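Local coordinates for protein 2-pyrone-4,6-dicarboxylic acid hydrolase, putative (Pseudomonas putida, PDB 2FFI) that probably hydrolyses the lactone ring of 2-pyrone-4,6-dicarboxylate, as a TIM-barrel member of the amidohydrolase family, at residues H20-G25 with N37-L42; T67-L73 with V86-E90; L142-V146 with F168-D172. All coordinates share one frame. Residues are numbered along the deposited sequence.

In the fold
All three contacts lie in one TIM barrel. Contact 3 joins two loops after strands; contacts 1 and 2 also take in the first residues of helices. Contacts 1 and 2 touch through Tyr71. Contact 3 is centred about 25 Å and 22 Å from their centres, closest to the centre of the molecule. All three are partly buried, but contact 3 has no exposed touching residue; contact 1 lies farthest out, with exposed Arg24 and Asn37. Contact 1 is a backbone bridge with an aromatic cluster. Contact 2 combines Asn69 amide bonds, leucine-valine packing and a weak Thr67-Glu90 bond. Contact 3 has one backbone hydrogen bond, with His143 against Arg170 and Val146 against Pro171. A phosphate lies near His20 and His143.

Contact 1: residues H20-G25 with N37-L42; sequences HVFSRG and NYDAPL. With PO4 (phosphate ion), chain C.
Residues 20-23 are extended and run into the weakly bonded start of helix 24-29. Residues 37-40 are non-regular, and Pro41 is the N-cap residue of helix 42-51. The end-to-end directions differ by 113°. The segments meet in one antiparallel bridge, the hydrogen-bonded pair Phe22 and Ala40, CA atoms 5.0 Å apart. Phe22 N donates to Ala40 O (3.0 Å), and Ala40 N to Phe22 O (2.8 Å). Phe22 is p (chi1 45°, chi2 84°). Its CA-to-CB bond points away from 37-42, but the ring comes back over Ala40. Ala40 CB sits 4.0 Å from the ring centroid, 7° off its normal, a CH-pi contact. Tyr38 is also p (chi1 54°). Its ring is oblique to that of Phe22, planes at 46° and centroids 5.7 Å apart. Tyr38 OH bonds Glu243, and Phe64 meets Phe22 edge-to-face. Arg24 is extended (chi1 to chi3 all t), and its NH1 makes a weak hydrogen bond to Asn37 O at 2.8 Å. Asp39 is t (chi1 -165°), placing OD2 3.0 Å from Ser23 CA. Ser23, also t, caps the helix through a weak bond from Gly25 N to OG (3.4 Å). His20 is m (chi1 -53°). Its ND1 bonds Val60 O, and NE2 bonds weakly to O1 (2.8 Å) and O4 (3.0 Å) of a phosphate, probably from the crystallisation liquor. With His18 it forms a His-x-His after strand 15-16, as in the amidohydrolase family. The chemistry divides along 20-25: a histidine at the phosphate, a paired apolar middle and a polar helix start.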
loop_
_atom_site.group_PDB
_atom_site.type_symbol
_atom_site.label_atom_id
_atom_site.label_comp_id
_atom_site.label_asym_id
_atom_site.label_seq_id
_atom_site.Cartn_x
_atom_site.Cartn_y
_atom_site.Cartn_z
ATOM N N HIS A 20 -2.605 -6.023 6.184
ATOM C CA HIS A 20 -2.347 -7.445 6.004
ATOM C C HIS A 20 -3.175 -8.323 6.939
ATOM O O HIS A 20 -3.538 -7.895 8.029
ATOM C CB HIS A 20 -0.861 -7.735 6.267
ATOM C CG HIS A 20 0.071 -6.878 5.481
ATOM N ND1 HIS A 20 0.155 -6.947 4.106
ATOM C CD2 HIS A 20 0.912 -5.887 5.861
ATOM C CE1 HIS A 20 0.998 -6.029 3.675
ATOM N NE2 HIS A 20 1.470 -5.370 4.719
ATOM N N VAL A 21 -3.473 -9.545 6.505
ATOM C CA VAL A 21 -4.191 -10.502 7.335
ATOM C C VAL A 21 -3.553 -11.865 7.084
ATOM O O VAL A 21 -3.090 -12.143 5.981
ATOM C CB VAL A 21 -5.750 -10.556 7.037
ATOM C CG1 VAL A 21 -6.379 -9.208 7.317
ATOM C CG2 VAL A 21 -6.036 -11.015 5.597
ATOM N N PHE A 22 -3.494 -12.696 8.121
ATOM C CA PHE A 22 -2.917 -14.039 8.013
ATOM C C PHE A 22 -3.175 -14.772 9.313
ATOM O O PHE A 22 -3.121 -14.170 10.364
ATOM C CB PHE A 22 -1.407 -13.964 7.689
ATOM C CG PHE A 22 -0.649 -12.951 8.506
ATOM C CD1 PHE A 22 -0.171 -13.269 9.772
ATOM C CD2 PHE A 22 -0.392 -11.685 7.993
ATOM C CE1 PHE A 22 0.554 -12.347 10.512
ATOM C CE2 PHE A 22 0.333 -10.752 8.728
ATOM C CZ PHE A 22 0.809 -11.089 9.993
ATOM N N SER A 23 -3.476 -16.065 9.232
ATOM C CA SER A 23 -3.777 -16.860 10.417
ATOM C C SER A 23 -2.565 -17.593 10.998
ATOM O O SER A 23 -1.790 -18.207 10.268
ATOM C CB SER A 23 -4.877 -17.870 10.093
ATOM O OG SER A 23 -5.258 -18.593 11.248
ATOM N N ARG A 24 -2.412 -17.514 12.319
ATOM C CA ARG A 24 -1.309 -18.160 13.028
ATOM C C ARG A 24 -1.418 -19.678 12.887
ATOM O O ARG A 24 -0.407 -20.388 12.828
ATOM C CB ARG A 24 -1.330 -17.736 14.508
ATOM C CG ARG A 24 -0.375 -18.481 15.441
ATOM C CD ARG A 24 -0.410 -17.879 16.851
ATOM N NE ARG A 24 0.118 -18.776 17.881
ATOM C CZ ARG A 24 1.363 -19.247 17.924
ATOM N NH1 ARG A 24 2.235 -18.910 16.985
ATOM N NH2 ARG A 24 1.737 -20.060 18.908
ATOM N N GLY A 25 -2.651 -20.171 12.833
ATOM C CA GLY A 25 -2.862 -21.599 12.668
ATOM C C GLY A 25 -2.434 -22.035 11.273
ATOM O O GLY A 25 -1.966 -23.163 11.082
ATOM N N ASN A 37 4.224 -15.097 13.682
ATOM C CA ASN A 37 4.129 -15.532 15.068
ATOM C C ASN A 37 2.740 -15.325 15.657
ATOM O O ASN A 37 2.146 -16.256 16.214
ATOM C CB ASN A 37 5.168 -14.808 15.921
ATOM C CG ASN A 37 5.063 -15.177 17.378
ATOM O OD1 ASN A 37 4.404 -14.489 18.151
ATOM N ND2 ASN A 37 5.678 -16.290 17.757
ATOM N N TYR A 38 2.238 -14.100 15.552
ATOM C CA TYR A 38 0.914 -13.792 16.059
ATOM C C TYR A 38 -0.096 -14.020 14.944
ATOM O O TYR A 38 0.267 -14.317 13.801
ATOM C CB TYR A 38 0.849 -12.350 16.544
ATOM C CG TYR A 38 1.298 -11.364 15.510
ATOM C CD1 TYR A 38 0.409 -10.867 14.560
ATOM C CD2 TYR A 38 2.624 -10.948 15.460
ATOM C CE1 TYR A 38 0.831 -9.974 13.581
ATOM C CE2 TYR A 38 3.062 -10.061 14.487
ATOM C CZ TYR A 38 2.162 -9.578 13.551
ATOM O OH TYR A 38 2.599 -8.712 12.583
ATOM N N ASP A 39 -1.369 -13.876 15.284
ATOM C CA ASP A 39 -2.439 -14.104 14.331
ATOM C C ASP A 39 -3.145 -12.807 13.958
ATOM O O ASP A 39 -3.499 -12.012 14.828
ATOM C CB ASP A 39 -3.429 -15.108 14.931
ATOM C CG ASP A 39 -4.366 -15.693 13.901
ATOM O OD1 ASP A 39 -5.063 -16.686 14.213
ATOM O OD2 ASP A 39 -4.408 -15.152 12.777
ATOM N N ALA A 40 -3.345 -12.598 12.658
ATOM C CA ALA A 40 -4.009 -11.392 12.153
ATOM C C ALA A 40 -5.226 -11.785 11.325
ATOM O O ALA A 40 -5.312 -11.474 10.140
ATOM C CB ALA A 40 -3.033 -10.572 11.305
ATOM N N PRO A 41 -6.196 -12.468 11.950
ATOM C CA PRO A 41 -7.402 -12.896 11.236
ATOM C C PRO A 41 -8.251 -11.735 10.700
ATOM O O PRO A 41 -8.167 -10.605 11.182
ATOM C CB PRO A 41 -8.135 -13.730 12.282
ATOM C CG PRO A 41 -7.821 -13.015 13.550
ATOM C CD PRO A 41 -6.337 -12.698 13.401
ATOM N N LEU A 42 -9.071 -12.029 9.702
ATOM C CA LEU A 42 -9.913 -11.014 9.100
ATOM C C LEU A 42 -10.740 -10.345 10.202
ATOM O O LEU A 42 -10.818 -9.121 10.288
ATOM C CB LEU A 42 -10.836 -11.650 8.057
ATOM C CG LEU A 42 -11.009 -11.004 6.686
ATOM C CD1 LEU A 42 -12.262 -11.577 6.077
ATOM C CD2 LEU A 42 -11.121 -9.499 6.781
HETATM P P PO4 C . 4.444 -3.709 4.754
HETATM O O1 PO4 C . 3.833 -4.458 3.628
HETATM O O2 PO4 C . 5.913 -3.926 4.763
HETATM O O3 PO4 C . 4.168 -2.262 4.593
HETATM O O4 PO4 C . 3.868 -4.194 6.032
#

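Contact 2: residues T67-L73 with V86-E90; sequences TDNRYLL and VVMLE
Asn69 lays its side-chain amide along the backbone of Met88, a selenomethionine. The amide makes a pair of hydrogen bonds to the main chain of that one residue. It joins the start of helix 70-78 to the extended segment 86-90 of the TIM barrel, where Val86 makes backbone bonds with Gln61 and Val87 with Gly108 and Arg110. Asn69 is m (chi1 -54°, chi2 -70°), with its CA-to-CB bond toward 86-90. Met88 N donates to Asn69 OD1 (3.2 Å), and Asn69 ND2 donates to Met88 O (3.1 Å). Both are nearly straight, at 172° and 165°, much as with a strand partner. Asn69 is the N-cap residue, though its side chain makes no capping bond, and Leu73 N bonds Asn69 O at 2.9 Å. The nearest CA pairs are Thr67 with Met88 (5.2 Å) and Asn69 with Val87 (6.3 Å). Leu72 (t, chi1 177°) points toward 86-90. Leu72 CD1 lies 3.0 Å from Val86 O, and Leu72 CD2 3.8 Å from Val87 CG1. Leu73 CD1 approaches the same CG1 at 4.0 Å. Met101 of helix 95-102 packs on Asn69, Val87 and Leu89. Asp68 faces away and forms a salt bridge with Arg70, with OD2 2.7 Å from NH2. At the exposed end, Thr67 is m (chi1 -56°), and its OG1 donates a weak hydrogen bond to Glu90 OE1 at 3.0 Å.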
loop_
_atom_site.group_PDB
_atom_site.type_symbol
_atom_site.label_atom_id
_atom_site.label_comp_id
_atom_site.label_asym_id
_atom_site.label_seq_id
_atom_site.Cartn_x
_atom_site.Cartn_y
_atom_site.Cartn_z
ATOM N N THR A 67 3.784 -15.623 -3.436
ATOM C CA THR A 67 2.710 -15.691 -4.420
ATOM C C THR A 67 1.435 -16.388 -3.958
ATOM O O THR A 67 0.413 -16.325 -4.639
ATOM C CB THR A 67 3.199 -16.353 -5.697
ATOM O OG1 THR A 67 4.340 -15.635 -6.173
ATOM C CG2 THR A 67 2.132 -16.288 -6.762
ATOM N N ASP A 68 1.476 -17.050 -2.807
ATOM C CA ASP A 68 0.281 -17.714 -2.311
ATOM C C ASP A 68 -0.691 -16.653 -1.793
ATOM O O ASP A 68 -0.545 -16.159 -0.672
ATOM C CB ASP A 68 0.643 -18.688 -1.189
ATOM C CG ASP A 68 -0.530 -19.562 -0.788
ATOM O OD1 ASP A 68 -1.510 -19.602 -1.569
ATOM O OD2 ASP A 68 -0.469 -20.214 0.281
ATOM N N ASN A 69 -1.671 -16.295 -2.618
ATOM C CA ASN A 69 -2.666 -15.293 -2.244
ATOM C C ASN A 69 -3.985 -15.933 -1.808
ATOM O O ASN A 69 -5.031 -15.296 -1.877
ATOM C CB ASN A 69 -2.969 -14.371 -3.422
ATOM C CG ASN A 69 -1.732 -13.732 -4.015
ATOM O OD1 ASN A 69 -1.095 -12.873 -3.400
ATOM N ND2 ASN A 69 -1.395 -14.140 -5.236
ATOM N N ARG A 70 -3.933 -17.189 -1.374
ATOM C CA ARG A 70 -5.129 -17.921 -0.950
ATOM C C ARG A 70 -5.882 -17.320 0.248
ATOM O O ARG A 70 -7.121 -17.286 0.253
ATOM C CB ARG A 70 -4.774 -19.375 -0.617
ATOM C CG ARG A 70 -4.432 -20.260 -1.808
ATOM C CD ARG A 70 -4.087 -21.686 -1.342
ATOM N NE ARG A 70 -2.888 -21.696 -0.502
ATOM C CZ ARG A 70 -2.466 -22.746 0.199
ATOM N NH1 ARG A 70 -3.148 -23.885 0.166
ATOM N NH2 ARG A 70 -1.362 -22.655 0.938
ATOM N N TYR A 71 -5.154 -16.862 1.267
ATOM C CA TYR A 71 -5.812 -16.297 2.428
ATOM C C TYR A 71 -6.442 -14.962 2.052
ATOM O O TYR A 71 -7.592 -14.691 2.390
ATOM C CB TYR A 71 -4.816 -16.118 3.578
ATOM C CG TYR A 71 -5.485 -15.944 4.924
ATOM C CD1 TYR A 71 -6.112 -17.014 5.557
ATOM C CD2 TYR A 71 -5.522 -14.704 5.546
ATOM C CE1 TYR A 71 -6.761 -16.844 6.771
ATOM C CE2 TYR A 71 -6.173 -14.518 6.762
ATOM C CZ TYR A 71 -6.785 -15.584 7.367
ATOM O OH TYR A 71 -7.440 -15.398 8.560
ATOM N N LEU A 72 -5.693 -14.126 1.344
ATOM C CA LEU A 72 -6.211 -12.835 0.924
ATOM C C LEU A 72 -7.467 -13.057 0.074
ATOM O O LEU A 72 -8.513 -12.438 0.321
ATOM C CB LEU A 72 -5.153 -12.088 0.123
ATOM C CG LEU A 72 -5.514 -10.726 -0.475
ATOM C CD1 LEU A 72 -4.249 -9.934 -0.781
ATOM C CD2 LEU A 72 -6.324 -10.939 -1.745
ATOM N N LEU A 73 -7.377 -13.950 -0.913
ATOM C CA LEU A 73 -8.520 -14.245 -1.770
ATOM C C LEU A 73 -9.731 -14.764 -0.992
ATOM O O LEU A 73 -10.865 -14.388 -1.291
ATOM C CB LEU A 73 -8.115 -15.254 -2.849
ATOM C CG LEU A 73 -7.699 -14.680 -4.206
ATOM C CD1 LEU A 73 -6.736 -13.529 -4.052
ATOM C CD2 LEU A 73 -7.096 -15.789 -5.018
ATOM N N VAL A 86 -4.592 -6.100 -2.741
ATOM C CA VAL A 86 -3.639 -6.281 -3.828
ATOM C C VAL A 86 -2.862 -7.575 -3.586
ATOM O O VAL A 86 -2.686 -7.986 -2.438
ATOM C CB VAL A 86 -2.649 -5.100 -3.892
ATOM C CG1 VAL A 86 -3.380 -3.790 -3.652
ATOM C CG2 VAL A 86 -1.544 -5.282 -2.898
ATOM N N VAL A 87 -2.413 -8.221 -4.661
ATOM C CA VAL A 87 -1.672 -9.476 -4.537
ATOM C C VAL A 87 -0.237 -9.431 -5.092
ATOM O O VAL A 87 0.240 -8.387 -5.557
ATOM C CB VAL A 87 -2.429 -10.642 -5.247
ATOM C CG1 VAL A 87 -3.791 -10.855 -4.614
ATOM C CG2 VAL A 87 -2.576 -10.352 -6.733
HETATM N N MSE A 88 0.453 -10.566 -4.999
HETATM C CA MSE A 88 1.804 -10.707 -5.532
HETATM C C MSE A 88 1.752 -11.874 -6.516
HETATM O O MSE A 88 1.342 -12.978 -6.173
HETATM C CB MSE A 88 2.826 -10.953 -4.415
HETATM C CG MSE A 88 3.174 -9.683 -3.627
HETATM SE SE MSE A 88 4.646 -9.847 -2.334
HETATM C CE MSE A 88 6.142 -9.727 -3.604
ATOM N N LEU A 89 2.143 -11.615 -7.755
ATOM C CA LEU A 89 2.086 -12.634 -8.794
ATOM C C LEU A 89 3.442 -13.168 -9.226
ATOM O O LEU A 89 4.448 -12.457 -9.207
ATOM C CB LEU A 89 1.367 -12.068 -10.010
ATOM C CG LEU A 89 -0.026 -11.508 -9.739
ATOM C CD1 LEU A 89 -0.481 -10.717 -10.958
ATOM C CD2 LEU A 89 -0.992 -12.633 -9.422
ATOM N N GLU A 90 3.458 -14.430 -9.637
ATOM C CA GLU A 90 4.692 -15.058 -10.084
ATOM C C GLU A 90 5.083 -14.418 -11.417
ATOM O O GLU A 90 4.252 -13.806 -12.085
ATOM C CB GLU A 90 4.488 -16.567 -10.248
ATOM C CG GLU A 90 5.713 -17.434 -9.914
ATOM C CD GLU A 90 5.724 -17.920 -8.473
ATOM O OE1 GLU A 90 6.409 -17.309 -7.617
ATOM O OE2 GLU A 90 5.033 -18.922 -8.191
#

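Contact 3: residues L142-V146 with F168-D172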
loop_
_atom_site.group_PDB
_atom_site.type_symbol
_atom_site.label_atom_id
_atom_site.label_comp_id
_atom_site.label_asym_id
_atom_site.label_seq_id
_atom_site.Cartn_x
_atom_site.Cartn_y
_atom_site.Cartn_z
ATOM N N LEU A 142 4.704 -0.143 -5.247
ATOM C CA LEU A 142 6.134 -0.164 -4.987
ATOM C C LEU A 142 6.433 -0.006 -3.500
ATOM O O LEU A 142 5.687 0.638 -2.765
ATOM C CB LEU A 142 6.833 0.947 -5.772
ATOM C CG LEU A 142 7.458 0.603 -7.127
ATOM C CD1 LEU A 142 6.922 -0.702 -7.662
ATOM C CD2 LEU A 142 7.202 1.747 -8.086
ATOM N N HIS A 143 7.526 -0.616 -3.066
ATOM C CA HIS A 143 7.945 -0.544 -1.687
ATOM C C HIS A 143 9.464 -0.693 -1.629
ATOM O O HIS A 143 9.980 -1.805 -1.690
ATOM C CB HIS A 143 7.267 -1.652 -0.898
ATOM C CG HIS A 143 7.620 -1.652 0.555
ATOM N ND1 HIS A 143 8.010 -0.514 1.227
ATOM C CD2 HIS A 143 7.633 -2.650 1.470
ATOM C CE1 HIS A 143 8.250 -0.809 2.495
ATOM N NE2 HIS A 143 8.027 -2.101 2.665
ATOM N N ARG A 144 10.178 0.426 -1.536
ATOM C CA ARG A 144 11.635 0.384 -1.473
ATOM C C ARG A 144 12.199 1.743 -1.064
ATOM O O ARG A 144 11.466 2.729 -1.061
ATOM C CB ARG A 144 12.206 -0.043 -2.827
ATOM C CG ARG A 144 13.549 -0.752 -2.717
ATOM C CD ARG A 144 14.033 -1.241 -4.068
ATOM N NE ARG A 144 14.972 -2.361 -3.948
ATOM C CZ ARG A 144 16.189 -2.271 -3.425
ATOM N NH1 ARG A 144 16.639 -1.108 -2.966
ATOM N NH2 ARG A 144 16.953 -3.349 -3.367
ATOM N N GLN A 145 13.488 1.809 -0.722
ATOM C CA GLN A 145 14.075 3.088 -0.298
ATOM C C GLN A 145 13.739 4.169 -1.301
ATOM O O GLN A 145 13.781 3.914 -2.499
ATOM C CB GLN A 145 15.603 3.034 -0.199
ATOM C CG GLN A 145 16.197 1.878 0.555
ATOM C CD GLN A 145 16.460 0.713 -0.344
ATOM O OE1 GLN A 145 15.595 -0.129 -0.561
ATOM N NE2 GLN A 145 17.655 0.670 -0.902
ATOM N N VAL A 146 13.456 5.379 -0.829
ATOM C CA VAL A 146 13.118 6.460 -1.747
ATOM C C VAL A 146 14.180 6.617 -2.817
ATOM O O VAL A 146 13.881 7.053 -3.927
ATOM C CB VAL A 146 12.988 7.819 -1.046
ATOM C CG1 VAL A 146 14.352 8.328 -0.618
ATOM C CG2 VAL A 146 12.342 8.810 -1.989
ATOM N N PHE A 168 5.187 6.988 2.016
ATOM C CA PHE A 168 5.921 8.205 1.669
ATOM C C PHE A 168 7.102 7.941 0.745
ATOM O O PHE A 168 7.884 8.845 0.435
ATOM C CB PHE A 168 6.440 8.862 2.942
ATOM C CG PHE A 168 5.360 9.346 3.864
ATOM C CD1 PHE A 168 4.839 10.627 3.729
ATOM C CD2 PHE A 168 4.903 8.545 4.909
ATOM C CE1 PHE A 168 3.895 11.103 4.617
ATOM C CE2 PHE A 168 3.951 9.019 5.805
ATOM C CZ PHE A 168 3.450 10.304 5.661
ATOM N N GLY A 169 7.233 6.708 0.290
ATOM C CA GLY A 169 8.350 6.398 -0.569
ATOM C C GLY A 169 9.473 5.835 0.275
ATOM O O GLY A 169 10.586 5.633 -0.211
ATOM N N ARG A 170 9.171 5.577 1.546
ATOM C CA ARG A 170 10.140 5.018 2.477
ATOM C C ARG A 170 11.418 5.853 2.488
ATOM O O ARG A 170 12.508 5.346 2.250
ATOM C CB ARG A 170 10.465 3.584 2.080
ATOM C CG ARG A 170 10.735 2.638 3.232
ATOM C CD ARG A 170 9.449 2.179 3.902
ATOM N NE ARG A 170 9.621 0.935 4.649
ATOM C CZ ARG A 170 10.457 0.780 5.670
ATOM N NH1 ARG A 170 10.548 -0.396 6.300
ATOM N NH2 ARG A 170 11.203 1.804 6.060
ATOM N N PRO A 171 11.295 7.159 2.733
ATOM C CA PRO A 171 12.471 8.024 2.769
ATOM C C PRO A 171 13.055 7.949 4.176
ATOM O O PRO A 171 12.573 7.174 5.012
ATOM C CB PRO A 171 11.883 9.399 2.451
ATOM C CG PRO A 171 10.588 9.351 3.194
ATOM C CD PRO A 171 10.063 7.954 2.869
ATOM N N ASP A 172 14.072 8.764 4.433
ATOM C CA ASP A 172 14.749 8.818 5.731
ATOM C C ASP A 172 14.265 10.039 6.522
ATOM O O ASP A 172 14.652 11.164 6.209
ATOM C CB ASP A 172 16.261 8.944 5.507
ATOM C CG ASP A 172 17.068 7.919 6.290
ATOM O OD1 ASP A 172 16.952 7.878 7.539
ATOM O OD2 ASP A 172 17.832 7.159 5.645
#
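Leu142 ends strand 139-142 and does not reach 168-172; its side chain packs on helix 149-156. His143 comes next. Its t rotamer brings the ring to the guanidinium end of Arg170, with CE1 3.1 Å from NE. The two meet edge to edge, each near the plane of the other. The His143 side chain also lies about 3 Å from a phosphate ion, probably from the crystallisation liquor, and His167 meets its ring edge-to-face. Arg144 points away, and its guanidinium binds Gln116 O and Asp148. Arg144 O lies 3.4 Å from Arg170 CB. At Gln145 the backbone draws level with Arg170, their CA atoms 5.2 Å apart. Val146 makes the hydrogen bond of the contact: its N donates to Arg170 O (3.2 Å, 150°). Its CB packs on Pro171 CB at 4.0 Å. The facing loop bends sharply: Phe168, Gly169 and Arg170 all have positive phi. At Gly169 a CB would jam against the carbonyl O of Phe168, which calls for glycine. The two loops follow the C-terminal ends of adjacent parallel strands, 139-142 and 163-165. TIM-barrel active sites lie at this end, consistent with a substrate pocket. Helix 182-185 closes over Val146 and Pro171 through Phe182, while helix 208-225 packs against Phe168 and Pro171.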